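Local coordinates for cell division control protein Cdc48 (Mycobacterium smegmatis, PDB 5E7P) that binds ADP and probably binds and hydrolyses ATP through paired AAA modules, at residues H215-R221 with A285-E291; Q237-D242 with M279-V283. All coordinates share one frame. Residue numbers count along the deposited sequence, not the author numbering.

Contact 1 (H215-R221 with A285-E291)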
loop_
_atom_site.group_PDB
_atom_site.type_symbol
_atom_site.label_atom_id
_atom_site.label_comp_id
_atom_site.label_asym_id
_atom_site.label_seq_id
_atom_site.Cartn_x
_atom_site.Cartn_y
_atom_site.Cartn_z
ATOM N N HIS A 215 -1.045 -21.057 18.074
ATOM C CA HIS A 215 -2.367 -20.948 17.459
ATOM C C HIS A 215 -3.487 -20.706 18.466
ATOM O O HIS A 215 -3.400 -21.114 19.625
ATOM C CB HIS A 215 -2.680 -22.176 16.592
ATOM C CG HIS A 215 -2.883 -23.439 17.371
ATOM N ND1 HIS A 215 -4.081 -23.757 17.976
ATOM C CD2 HIS A 215 -2.043 -24.467 17.638
ATOM C CE1 HIS A 215 -3.967 -24.923 18.586
ATOM N NE2 HIS A 215 -2.741 -25.375 18.395
ATOM N N THR A 216 -4.530 -20.022 18.006
ATOM C CA THR A 216 -5.744 -19.834 18.787
ATOM C C THR A 216 -6.895 -20.542 18.090
ATOM O O THR A 216 -6.879 -20.718 16.873
ATOM C CB THR A 216 -6.096 -18.345 18.952
ATOM O OG1 THR A 216 -6.173 -17.721 17.664
ATOM C CG2 THR A 216 -5.041 -17.642 19.786
ATOM N N VAL A 217 -7.890 -20.954 18.866
ATOM C CA VAL A 217 -9.050 -21.631 18.307
ATOM C C VAL A 217 -10.320 -20.839 18.577
ATOM O O VAL A 217 -10.630 -20.517 19.723
ATOM C CB VAL A 217 -9.211 -23.051 18.884
ATOM C CG1 VAL A 217 -10.429 -23.728 18.286
ATOM C CG2 VAL A 217 -7.962 -23.876 18.622
ATOM N N SER A 218 -11.045 -20.512 17.513
ATOM C CA SER A 218 -12.357 -19.896 17.649
ATOM C C SER A 218 -13.422 -20.918 17.269
ATOM O O SER A 218 -13.507 -21.325 16.110
ATOM C CB SER A 218 -12.471 -18.657 16.763
ATOM O OG SER A 218 -12.332 -18.999 15.396
ATOM N N PRO A 219 -14.231 -21.347 18.250
ATOM C CA PRO A 219 -15.257 -22.377 18.049
ATOM C C PRO A 219 -16.302 -21.972 17.013
ATOM O O PRO A 219 -16.387 -20.802 16.646
ATOM C CB PRO A 219 -15.910 -22.496 19.433
ATOM C CG PRO A 219 -14.879 -21.994 20.386
ATOM C CD PRO A 219 -14.173 -20.895 19.651
ATOM N N GLN A 220 -17.084 -22.943 16.549
ATOM C CA GLN A 220 -18.152 -22.683 15.590
ATOM C C GLN A 220 -19.148 -21.667 16.132
ATOM O O GLN A 220 -19.480 -21.685 17.319
ATOM C CB GLN A 220 -18.885 -23.981 15.245
ATOM C CG GLN A 220 -18.040 -25.006 14.508
ATOM C CD GLN A 220 -18.781 -26.309 14.276
ATOM O OE1 GLN A 220 -19.440 -26.832 15.177
ATOM N NE2 GLN A 220 -18.689 -26.835 13.060
ATOM N N ARG A 221 -19.609 -20.779 15.253
ATOM C CA ARG A 221 -20.640 -19.796 15.584
ATOM C C ARG A 221 -20.239 -18.882 16.741
ATOM O O ARG A 221 -21.078 -18.479 17.546
ATOM C CB ARG A 221 -21.969 -20.497 15.895
ATOM C CG ARG A 221 -22.487 -21.383 14.769
ATOM C CD ARG A 221 -22.935 -22.751 15.278
ATOM N NE ARG A 221 -23.986 -22.655 16.288
ATOM C CZ ARG A 221 -23.787 -22.806 17.595
ATOM N NH1 ARG A 221 -22.572 -23.064 18.059
ATOM N NH2 ARG A 221 -24.807 -22.701 18.438
ATOM N N ALA A 285 -17.177 -17.525 10.181
ATOM C CA ALA A 285 -17.811 -17.330 11.486
ATOM C C ALA A 285 -18.521 -18.568 12.038
ATOM O O ALA A 285 -18.487 -18.820 13.242
ATOM C CB ALA A 285 -18.769 -16.153 11.436
ATOM N N SER A 286 -19.159 -19.336 11.160
ATOM C CA SER A 286 -19.899 -20.519 11.591
ATOM C C SER A 286 -19.015 -21.763 11.637
ATOM O O SER A 286 -19.462 -22.832 12.044
ATOM C CB SER A 286 -21.104 -20.768 10.681
ATOM O OG SER A 286 -20.690 -21.107 9.368
ATOM N N ARG A 287 -17.764 -21.619 11.211
ATOM C CA ARG A 287 -16.810 -22.722 11.228
ATOM C C ARG A 287 -15.930 -22.610 12.465
ATOM O O ARG A 287 -15.850 -21.545 13.081
ATOM C CB ARG A 287 -15.914 -22.673 9.989
ATOM C CG ARG A 287 -16.623 -22.332 8.695
ATOM C CD ARG A 287 -17.400 -23.512 8.161
ATOM N NE ARG A 287 -18.141 -23.165 6.952
ATOM C CZ ARG A 287 -18.921 -24.012 6.286
ATOM N NH1 ARG A 287 -19.058 -25.261 6.711
ATOM N NH2 ARG A 287 -19.560 -23.611 5.195
ATOM N N ARG A 288 -15.268 -23.702 12.830
ATOM C CA ARG A 288 -14.216 -23.616 13.834
ATOM C C ARG A 288 -12.916 -23.248 13.124
ATOM O O ARG A 288 -12.555 -23.838 12.102
ATOM C CB ARG A 288 -14.086 -24.912 14.651
ATOM C CG ARG A 288 -13.405 -26.074 13.949
ATOM C CD ARG A 288 -13.427 -27.331 14.814
ATOM N NE ARG A 288 -12.711 -27.168 16.078
ATOM C CZ ARG A 288 -11.441 -27.507 16.271
ATOM N NH1 ARG A 288 -10.880 -27.322 17.459
ATOM N NH2 ARG A 288 -10.730 -28.027 15.278
ATOM N N VAL A 289 -12.230 -22.239 13.643
ATOM C CA VAL A 289 -11.043 -21.740 12.972
ATOM C C VAL A 289 -9.796 -21.898 13.825
ATOM O O VAL A 289 -9.751 -21.454 14.972
ATOM C CB VAL A 289 -11.200 -20.263 12.571
ATOM C CG1 VAL A 289 -9.990 -19.803 11.781
ATOM C CG2 VAL A 289 -12.462 -20.078 11.760
ATOM N N VAL A 290 -8.789 -22.543 13.252
ATOM C CA VAL A 290 -7.477 -22.610 13.869
ATOM C C VAL A 290 -6.613 -21.533 13.228
ATOM O O VAL A 290 -6.271 -21.619 12.048
ATOM C CB VAL A 290 -6.832 -23.988 13.673
ATOM C CG1 VAL A 290 -5.447 -24.020 14.304
ATOM C CG2 VAL A 290 -7.724 -25.071 14.265
ATOM N N GLU A 291 -6.272 -20.511 14.007
ATOM C CA GLU A 291 -5.587 -19.345 13.463
ATOM C C GLU A 291 -4.158 -19.171 13.972
ATOM O O GLU A 291 -3.899 -19.221 15.176
ATOM C CB GLU A 291 -6.396 -18.076 13.737
ATOM C CG GLU A 291 -5.783 -16.814 13.157
ATOM C CD GLU A 291 -6.684 -15.603 13.322
ATOM O OE1 GLU A 291 -6.203 -14.471 13.106
ATOM O OE2 GLU A 291 -7.872 -15.786 13.666
HETATM O O HOH W 1 -15.337 -19.159 14.101
HETATM O O HOH W 2 -16.689 -26.059 11.433
#
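A short antiparallel edge strand, 216-218, is added here to the otherwise parallel strands of a RecA-like AAA ATPase sheet by pairing with strand 289-291. Two hydrogen-bonded pairs, Thr216 with Glu291 and Ser218 with Val289, flank the non-hydrogen-bonded pair Val217-Val290; in the Thr216-Glu291 pair Thr216 N lies 3.0 Å from Glu291 O and Glu291 N 2.9 Å from Thr216 O. Just before its strand, Arg288, the residue most covered by the contact, adds a CA-H...O contact to Ser218 O (CA to O 3.3 Å), while its side chain runs forward along the strand, bringing NH1 to 3.7 Å from Val217 CG1, and NH2 is hydrogen-bonded to Ala315 O of helix 302-319. Glu291 sits on the other face, with its CB 3.9 Å from Thr216 OG1 and its carboxylate turned to Arg281 in a salt bridge. Beyond the strands the two segments stay together through Gln220, whose CB packs 3.4 Å from Ser286 O, and through a weak hydrogen bond from Arg221 N to Ala285 O (3.0 Å). A water bridges the Gln220 side chain to the facing backbone, accepting from Gln220 NE2 at 2.7 Å and from Arg288 N at 3.1 Å.

Contact 2 (Q237-D242 with M279-V283); sequences QAVKLD and MVRAV
Two helical segments, with phi/psi near -65/-40 through most of both, pack obliquely through Ala238, Leu241, Met279 and Val283. Helix 237-242 and helix 279-283 run in broadly the same direction, their axes 10.1 Å apart at closest approach and crossing at -48°. The register sets Ala238 opposite Met279 (CA-CA 6.6 Å) and Asp242 opposite Val283 (CA-CA 5.9 Å), so one turn of each helix faces the other. Val283, with chi1 at 167° (t), is the principal bump: it enters the hollow formed by Ala238, Leu241 and Asp242. There Val283 CG2 lies 4.0 Å from Ala238 CB and 3.9 Å from Ala238 O, whereas Val283 CG1 meets Leu241 CG at 4.0 Å and Asp242 CA at 3.8 Å. Met279 is extended through chi1 and chi2 (both t), then turns at chi3 (p, 75°). Its SD thereby reaches 3.7 Å from Ala238 CB, where the small side chain admits the sulphur, and its CE lies 3.9 Å from Leu241 CD2. Leu241, in the t,p rotamer, lies between these two intruders. No hydrogen bond crosses; the contact packs the helix that follows the Walker A P-loop of the AAA domain against helix 237-249. On its flanks, Val231 of helix 228-232 touches Ala238 and Met279, while Leu241 rests on Ile364 of strand 361-366 and Leu387 of strand 385-388.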
loop_
_atom_site.group_PDB
_atom_site.type_symbol
_atom_site.label_atom_id
_atom_site.label_comp_id
_atom_site.label_asym_id
_atom_site.label_seq_id
_atom_site.Cartn_x
_atom_site.Cartn_y
_atom_site.Cartn_z
ATOM N N GLN A 237 -15.903 -9.913 -2.945
ATOM C CA GLN A 237 -15.145 -11.149 -3.079
ATOM C C GLN A 237 -15.437 -12.116 -1.932
ATOM O O GLN A 237 -15.165 -13.311 -2.035
ATOM C CB GLN A 237 -13.644 -10.857 -3.155
ATOM C CG GLN A 237 -13.184 -10.206 -4.457
ATOM C CD GLN A 237 -13.353 -8.693 -4.469
ATOM O OE1 GLN A 237 -13.838 -8.096 -3.506
ATOM N NE2 GLN A 237 -12.947 -8.066 -5.566
ATOM N N ALA A 238 -15.990 -11.590 -0.842
ATOM C CA ALA A 238 -16.346 -12.411 0.310
ATOM C C ALA A 238 -17.464 -13.393 -0.032
ATOM O O ALA A 238 -17.541 -14.485 0.536
ATOM C CB ALA A 238 -16.748 -11.531 1.483
ATOM N N VAL A 239 -18.327 -13.001 -0.965
ATOM C CA VAL A 239 -19.407 -13.865 -1.431
ATOM C C VAL A 239 -18.838 -15.103 -2.122
ATOM O O VAL A 239 -19.341 -16.215 -1.949
ATOM C CB VAL A 239 -20.354 -13.105 -2.393
ATOM C CG1 VAL A 239 -21.302 -14.062 -3.095
ATOM C CG2 VAL A 239 -21.128 -12.026 -1.639
ATOM N N LYS A 240 -17.779 -14.906 -2.896
ATOM C CA LYS A 240 -17.164 -15.998 -3.638
ATOM C C LYS A 240 -16.382 -16.924 -2.708
ATOM O O LYS A 240 -16.374 -18.144 -2.889
ATOM C CB LYS A 240 -16.265 -15.449 -4.748
ATOM C CG LYS A 240 -15.688 -16.518 -5.662
ATOM C CD LYS A 240 -15.051 -15.917 -6.904
ATOM C CE LYS A 240 -16.089 -15.514 -7.937
ATOM N NZ LYS A 240 -15.701 -15.992 -9.298
ATOM N N LEU A 241 -15.733 -16.334 -1.709
ATOM C CA LEU A 241 -15.001 -17.103 -0.710
ATOM C C LEU A 241 -15.958 -17.976 0.094
ATOM O O LEU A 241 -15.664 -19.137 0.383
ATOM C CB LEU A 241 -14.231 -16.168 0.224
ATOM C CG LEU A 241 -13.461 -16.820 1.377
ATOM C CD1 LEU A 241 -12.466 -17.844 0.855
ATOM C CD2 LEU A 241 -12.762 -15.762 2.221
ATOM N N ASP A 242 -17.104 -17.404 0.447
ATOM C CA ASP A 242 -18.123 -18.125 1.194
ATOM C C ASP A 242 -18.667 -19.289 0.376
ATOM O O ASP A 242 -18.857 -20.387 0.896
ATOM C CB ASP A 242 -19.256 -17.182 1.602
ATOM C CG ASP A 242 -20.382 -17.900 2.320
ATOM O OD1 ASP A 242 -20.196 -18.271 3.499
ATOM O OD2 ASP A 242 -21.456 -18.085 1.710
ATOM N N MET A 279 -12.159 -10.172 6.791
ATOM C CA MET A 279 -13.069 -10.841 5.869
ATOM C C MET A 279 -13.073 -12.351 6.093
ATOM O O MET A 279 -14.128 -12.983 6.092
ATOM C CB MET A 279 -12.698 -10.538 4.415
ATOM C CG MET A 279 -13.550 -11.305 3.408
ATOM S SD MET A 279 -13.050 -11.108 1.689
ATOM C CE MET A 279 -11.587 -12.135 1.633
ATOM N N VAL A 280 -11.887 -12.920 6.282
ATOM C CA VAL A 280 -11.746 -14.362 6.466
ATOM C C VAL A 280 -12.427 -14.833 7.749
ATOM O O VAL A 280 -13.132 -15.843 7.753
ATOM C CB VAL A 280 -10.264 -14.797 6.463
ATOM C CG1 VAL A 280 -10.146 -16.297 6.686
ATOM C CG2 VAL A 280 -9.596 -14.400 5.153
ATOM N N ARG A 281 -12.224 -14.090 8.832
ATOM C CA ARG A 281 -12.861 -14.418 10.102
ATOM C C ARG A 281 -14.382 -14.313 10.002
ATOM O O ARG A 281 -15.112 -15.138 10.560
ATOM C CB ARG A 281 -12.335 -13.512 11.217
ATOM C CG ARG A 281 -10.821 -13.540 11.355
ATOM C CD ARG A 281 -10.349 -12.829 12.614
ATOM N NE ARG A 281 -8.892 -12.811 12.694
ATOM C CZ ARG A 281 -8.130 -11.790 12.310
ATOM N NH1 ARG A 281 -8.689 -10.685 11.832
ATOM N NH2 ARG A 281 -6.809 -11.870 12.418
ATOM N N ALA A 282 -14.853 -13.300 9.281
ATOM C CA ALA A 282 -16.286 -13.092 9.098
ATOM C C ALA A 282 -16.919 -14.212 8.277
ATOM O O ALA A 282 -17.997 -14.708 8.613
ATOM C CB ALA A 282 -16.546 -11.746 8.445
ATOM N N VAL A 283 -16.246 -14.605 7.200
ATOM C CA VAL A 283 -16.743 -15.661 6.322
ATOM C C VAL A 283 -16.753 -17.021 7.029
ATOM O O VAL A 283 -17.655 -17.832 6.824
ATOM C CB VAL A 283 -15.923 -15.729 5.007
ATOM C CG1 VAL A 283 -16.223 -17.004 4.231
ATOM C CG2 VAL A 283 -16.209 -14.511 4.151
#

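Both contacts belong to the first AAA module, their centres 14 Å apart, with contact 2 nested inside the chain loop closed by contact 1. Helix 276-283, which follows the P-loop, is succeeded by strand 289-293 after a short connection, so one continuous run of chain supplies the second segment of each. A salt bridge joins them: Glu291 OE1 of contact 1 lies 2.8 Å from Arg281 NH2 of contact 2. Both approach the same nucleotide: the side chain of Glu291 is about 8 Å, and that of Met279 about 7 Å, from the bound ADP. The nucleotide-binding residues Lys276, Ala277 and Thr278 lie at the start of the shared helix, immediately before Met279.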